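Local coordinates for PROTEIN (hypothetical protein EF0366) (Enterococcus faecalis, PDB 1VPY) that is of unknown function, a DUF72-family protein with a TIM alpha/beta barrel fold that binds zinc ions in the crystal, at residues I178-Q183 with Y227-Q232; V253-N258 with L268-V273. All blocks are in the same frame, centred on the assembly; numbering follows the deposited sequence.

Both contacts lie on the outer wall of one eight-stranded parallel barrel, their centres about 10 Å apart. Interaction 1 ties the end of strand 175-180 to the loop leading into helix 231-245; interaction 2 ties strand 250-255, the next strand in the chain after that helix, to helix 260-273. The two meet through Asn257, whose ND2 lies 2.8 Å from Tyr227 O, a probable hydrogen bond, and 3.8 Å from Tyr229 CD2. His228 of interaction 1 binds a zinc ion, and its NE2 is 4.1 Å from Gln269 OE1. The nearest atom of the Phe255 side chain in interaction 2 is about 10 Å from this metal.

Interaction 1: I178-Q183 with Y227-Q232; sequences IVDEPQ and YHYNTQ. With ZN (zinc ion), chain B.
Asp180 and Tyr229 carry the whole contact, their side chains approaching from opposite directions to bridge backbones whose CA atoms remain 10.9 Å apart. The joint is a single hydrogen bond in which Tyr229 OH donates to Asp180 OD2 at 2.5 Å, a length that deserves no finer reading at this resolution. OD2 sits at the edge of the phenol ring, near its plane, and lies 3.1 Å from Tyr229 CE1, on the flank of the hydroxyl. The carboxylate is turned 38° from the ring. Asp180 reaches the tyrosine with CG anti to its own backbone nitrogen (chi1 -170°), and both partners are buried. Around them the polar atoms are well supplied: OD1 of Asp180 forms a salt bridge with Arg208, and Gly207 N bonds to the Tyr229 hydroxyl, which is thereby gripped from two residues.

Against this close-fitting pair, the remainder is loose. Nearly all of the 89 Å² buried between the segments belongs to the pair, and Gln183, Asn230, Thr231 and Gln232 lie at the exposed surface. Tyr227, partly exposed, lays CD2 4.0 Å above one face of the Tyr229 ring, offset toward its rim. On the partly exposed His228, NE2 binds the zinc ion at 2.3 Å, while ND1 is hydrogen-bonded to Asp262, a second-shell residue that would help orient the imidazole.

The contact joins the end of the TIM barrel's sixth strand, 175-180, to the loop before helix 231-245, which precedes the last strand. Asn230 is the N-cap of that helix, its OD1 accepting from Glu233 N. The Asp180-Tyr229 pair packs on Phe205 of barrel strand 201-205 and against Leu237 of this helix, with strand 175-180 joined to 201-205 by backbone hydrogen bonds.

Interaction 2: V253-N258 with L268-V273; sequences VIFNNN and LQMQKV
Val253 and Met270 make the nearest backbone approach, CA to CA 9.9 Å, and no hydrogen bond joins the two segments, which meet through side chains. This is the last beta-alpha unit of the TIM barrel: the strand ends, a short loop of asparagines follows, and the helix returns to cover the strand's outer face. Alternation along the strand gives the evidence, since the CB atoms of Val253 and Phe255 both point toward the helix, while Ile254 makes no contact with it.

Met270, present as selenomethionine, is the one residue of 268-273 whose side chain touches 253-258, and all three touching residues are buried. Its chain bends at both chi2 and chi3 (the latter 37°), bringing the selenium against both strand residues. SE lies 4.2 Å from Val253 CG1, the methyl branch standing anti to the valine nitrogen, and 3.8 Å from Phe255 CZ. The second approach is a Met-aromatic contact made at the ring edge: selenium is 5.0 Å from the centroid and 75° off the ring normal.

Helix 231-245 adds Ile234 and Ser238 against Met270. Leu16 of strand 13-18 also touches Met270; that strand closes the barrel through backbone hydrogen bonds to Val253 and Phe255. Phe205 meets the phenylalanine edge-to-face. In the plane of the Phe255 ring, at its edge, Met270 CG stands 3.8 Å from CZ.

Interaction 1: I178-Q183 with Y227-Q232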
# COMPACT_ATOMS: atom_id res chain seq x y z
N ILE A 178 -4.90 6.07 0.20
CA ILE A 178 -6.12 6.45 0.91
C ILE A 178 -6.36 5.44 2.02
O ILE A 178 -6.47 4.23 1.75
CB ILE A 178 -7.34 6.53 -0.02
CG1 ILE A 178 -7.02 7.43 -1.23
CG2 ILE A 178 -8.54 7.06 0.76
CD1 ILE A 178 -7.98 7.31 -2.36
N VAL A 179 -6.44 5.93 3.26
CA VAL A 179 -6.49 5.03 4.42
C VAL A 179 -7.74 5.11 5.29
O VAL A 179 -8.19 6.19 5.66
CB VAL A 179 -5.25 5.18 5.33
CG1 VAL A 179 -4.01 4.72 4.60
CG2 VAL A 179 -5.10 6.62 5.85
N ASP A 180 -8.29 3.94 5.59
CA ASP A 180 -9.28 3.80 6.65
C ASP A 180 -8.56 3.14 7.81
O ASP A 180 -8.01 2.05 7.66
CB ASP A 180 -10.47 2.96 6.22
CG ASP A 180 -11.60 3.01 7.22
OD1 ASP A 180 -12.12 4.12 7.48
OD2 ASP A 180 -11.96 1.95 7.77
N GLU A 181 -8.54 3.82 8.96
CA GLU A 181 -7.78 3.34 10.11
C GLU A 181 -8.29 3.96 11.42
O GLU A 181 -9.02 4.95 11.40
CB GLU A 181 -6.28 3.59 9.90
CG GLU A 181 -5.88 5.06 9.80
CD GLU A 181 -4.40 5.25 9.58
OE1 GLU A 181 -3.91 4.87 8.49
OE2 GLU A 181 -3.72 5.78 10.49
N PRO A 182 -7.91 3.37 12.57
CA PRO A 182 -8.39 3.85 13.87
C PRO A 182 -8.12 5.34 14.09
O PRO A 182 -7.04 5.83 13.76
CB PRO A 182 -7.58 3.02 14.86
CG PRO A 182 -7.28 1.79 14.13
CD PRO A 182 -7.02 2.21 12.73
N GLN A 183 -9.10 6.04 14.63
CA GLN A 183 -8.95 7.47 14.87
C GLN A 183 -8.37 7.74 16.26
O GLN A 183 -9.08 7.67 17.26
CB GLN A 183 -10.29 8.18 14.68
CG GLN A 183 -10.77 8.18 13.24
CD GLN A 183 -9.84 8.93 12.32
OE1 GLN A 183 -9.65 10.15 12.46
NE2 GLN A 183 -9.24 8.22 11.38
N TYR A 227 -10.53 -6.17 13.93
CA TYR A 227 -11.68 -5.43 13.43
C TYR A 227 -12.30 -6.09 12.21
O TYR A 227 -11.64 -6.25 11.19
CB TYR A 227 -11.34 -3.97 13.12
CG TYR A 227 -12.59 -3.11 13.03
CD1 TYR A 227 -13.25 -2.71 14.18
CD2 TYR A 227 -13.12 -2.74 11.80
CE1 TYR A 227 -14.41 -1.94 14.11
CE2 TYR A 227 -14.28 -1.96 11.71
CZ TYR A 227 -14.91 -1.57 12.88
OH TYR A 227 -16.06 -0.82 12.82
N HIS A 228 -13.57 -6.46 12.33
CA HIS A 228 -14.35 -7.01 11.23
C HIS A 228 -15.33 -5.94 10.77
O HIS A 228 -16.26 -5.59 11.50
CB HIS A 228 -15.08 -8.29 11.70
CG HIS A 228 -15.97 -8.92 10.66
ND1 HIS A 228 -15.62 -10.07 9.99
CD2 HIS A 228 -17.20 -8.57 10.21
CE1 HIS A 228 -16.59 -10.40 9.15
NE2 HIS A 228 -17.56 -9.51 9.26
N TYR A 229 -15.11 -5.40 9.58
CA TYR A 229 -16.00 -4.40 8.99
C TYR A 229 -17.39 -4.95 8.78
O TYR A 229 -17.56 -6.10 8.37
CB TYR A 229 -15.46 -3.94 7.63
CG TYR A 229 -14.28 -3.00 7.68
CD1 TYR A 229 -14.43 -1.68 8.09
CD2 TYR A 229 -13.01 -3.42 7.27
CE1 TYR A 229 -13.35 -0.81 8.12
CE2 TYR A 229 -11.92 -2.55 7.29
CZ TYR A 229 -12.10 -1.24 7.72
OH TYR A 229 -11.03 -0.37 7.73
N ASN A 230 -18.39 -4.12 9.06
CA ASN A 230 -19.79 -4.54 8.94
C ASN A 230 -20.36 -4.17 7.58
O ASN A 230 -19.67 -3.56 6.76
CB ASN A 230 -20.66 -3.97 10.08
CG ASN A 230 -20.68 -2.45 10.11
OD1 ASN A 230 -20.66 -1.78 9.07
ND2 ASN A 230 -20.74 -1.89 11.31
N THR A 231 -21.62 -4.52 7.36
CA THR A 231 -22.28 -4.31 6.08
C THR A 231 -22.34 -2.82 5.70
O THR A 231 -22.08 -2.46 4.56
CB THR A 231 -23.68 -4.97 6.07
OG1 THR A 231 -23.57 -6.30 6.58
CG2 THR A 231 -24.26 -5.04 4.66
N GLN A 232 -22.66 -1.97 6.68
CA GLN A 232 -22.70 -0.53 6.46
C GLN A 232 -21.33 0.07 6.14
O GLN A 232 -21.21 0.94 5.28
CB GLN A 232 -23.35 0.21 7.64
CG GLN A 232 -23.61 1.70 7.39
CD GLN A 232 -24.61 1.95 6.28
OE1 GLN A 232 -24.25 2.37 5.17
NE2 GLN A 232 -25.88 1.71 6.56
ZN ZN B . -19.55 -9.54 8.05

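Interaction 2: V253-N258 with L268-V273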
# COMPACT_ATOMS: atom_id res chain seq x y z
N VAL A 253 -7.26 -2.21 -3.82
CA VAL A 253 -7.83 -2.23 -2.49
C VAL A 253 -7.23 -3.35 -1.64
O VAL A 253 -7.33 -4.54 -2.00
CB VAL A 253 -9.37 -2.35 -2.52
CG1 VAL A 253 -9.94 -2.35 -1.12
CG2 VAL A 253 -9.99 -1.20 -3.34
N ILE A 254 -6.59 -2.96 -0.54
CA ILE A 254 -5.99 -3.92 0.38
C ILE A 254 -6.71 -3.89 1.72
O ILE A 254 -6.72 -2.87 2.42
CB ILE A 254 -4.47 -3.66 0.57
CG1 ILE A 254 -3.70 -3.87 -0.74
CG2 ILE A 254 -3.90 -4.50 1.71
CD1 ILE A 254 -3.95 -5.18 -1.47
N PHE A 255 -7.32 -5.02 2.07
CA PHE A 255 -7.85 -5.20 3.41
C PHE A 255 -6.73 -5.70 4.31
O PHE A 255 -6.20 -6.80 4.12
CB PHE A 255 -9.03 -6.19 3.40
CG PHE A 255 -10.30 -5.62 2.82
CD1 PHE A 255 -10.52 -5.62 1.44
CD2 PHE A 255 -11.27 -5.06 3.65
CE1 PHE A 255 -11.70 -5.08 0.90
CE2 PHE A 255 -12.45 -4.53 3.13
CZ PHE A 255 -12.66 -4.54 1.75
N ASN A 256 -6.35 -4.87 5.28
CA ASN A 256 -5.24 -5.17 6.17
C ASN A 256 -5.71 -5.23 7.63
O ASN A 256 -4.92 -5.19 8.57
CB ASN A 256 -4.13 -4.13 5.96
CG ASN A 256 -2.88 -4.42 6.76
OD1 ASN A 256 -2.43 -5.56 6.86
ND2 ASN A 256 -2.31 -3.37 7.35
N ASN A 257 -7.03 -5.31 7.80
CA ASN A 257 -7.61 -5.42 9.13
C ASN A 257 -7.39 -6.83 9.65
O ASN A 257 -7.22 -7.76 8.86
CB ASN A 257 -9.10 -5.06 9.11
CG ASN A 257 -9.88 -5.86 8.09
OD1 ASN A 257 -9.48 -5.97 6.93
ND2 ASN A 257 -11.00 -6.42 8.51
N ASN A 258 -7.39 -6.99 10.97
CA ASN A 258 -6.86 -8.21 11.55
C ASN A 258 -7.73 -9.44 11.59
O ASN A 258 -8.96 -9.38 11.66
CB ASN A 258 -6.18 -7.95 12.89
CG ASN A 258 -4.75 -7.51 12.73
OD1 ASN A 258 -4.16 -7.66 11.66
ND2 ASN A 258 -4.18 -6.96 13.79
N LEU A 268 -14.42 -10.29 0.14
CA LEU A 268 -15.43 -11.05 -0.59
C LEU A 268 -16.79 -10.35 -0.55
O LEU A 268 -17.59 -10.50 -1.48
CB LEU A 268 -15.53 -12.49 -0.06
CG LEU A 268 -14.64 -13.60 -0.66
CD1 LEU A 268 -13.19 -13.17 -1.07
CD2 LEU A 268 -14.60 -14.80 0.29
N GLN A 269 -17.05 -9.58 0.51
CA GLN A 269 -18.26 -8.75 0.59
C GLN A 269 -18.24 -7.62 -0.43
O GLN A 269 -19.18 -7.48 -1.21
CB GLN A 269 -18.46 -8.19 2.01
CG GLN A 269 -19.12 -9.15 2.98
CD GLN A 269 -18.99 -8.71 4.43
OE1 GLN A 269 -18.34 -9.38 5.25
NE2 GLN A 269 -19.60 -7.57 4.76
N MSE A 270 -17.16 -6.83 -0.41
CA MSE A 270 -16.97 -5.73 -1.34
C MSE A 270 -17.13 -6.17 -2.79
O MSE A 270 -17.88 -5.58 -3.56
CB MSE A 270 -15.59 -5.12 -1.15
CG MSE A 270 -15.60 -3.75 -0.50
SE MSE A 270 -14.13 -2.59 -1.14
CE MSE A 270 -14.13 -3.18 -2.98
N GLN A 271 -16.40 -7.22 -3.14
CA GLN A 271 -16.47 -7.87 -4.44
C GLN A 271 -17.91 -8.15 -4.90
O GLN A 271 -18.21 -8.04 -6.09
CB GLN A 271 -15.69 -9.17 -4.37
CG GLN A 271 -15.30 -9.78 -5.70
CD GLN A 271 -14.09 -10.67 -5.55
OE1 GLN A 271 -14.17 -11.89 -5.74
NE2 GLN A 271 -12.95 -10.07 -5.19
N LYS A 272 -18.78 -8.54 -3.96
CA LYS A 272 -20.20 -8.74 -4.26
C LYS A 272 -20.90 -7.39 -4.44
O LYS A 272 -21.67 -7.21 -5.39
CB LYS A 272 -20.89 -9.59 -3.19
N VAL A 273 -20.59 -6.43 -3.56
CA VAL A 273 -21.19 -5.09 -3.58
C VAL A 273 -20.86 -4.32 -4.88
O VAL A 273 -21.71 -3.59 -5.39
CB VAL A 273 -20.80 -4.26 -2.31
CG1 VAL A 273 -21.25 -2.82 -2.42
CG2 VAL A 273 -21.40 -4.89 -1.07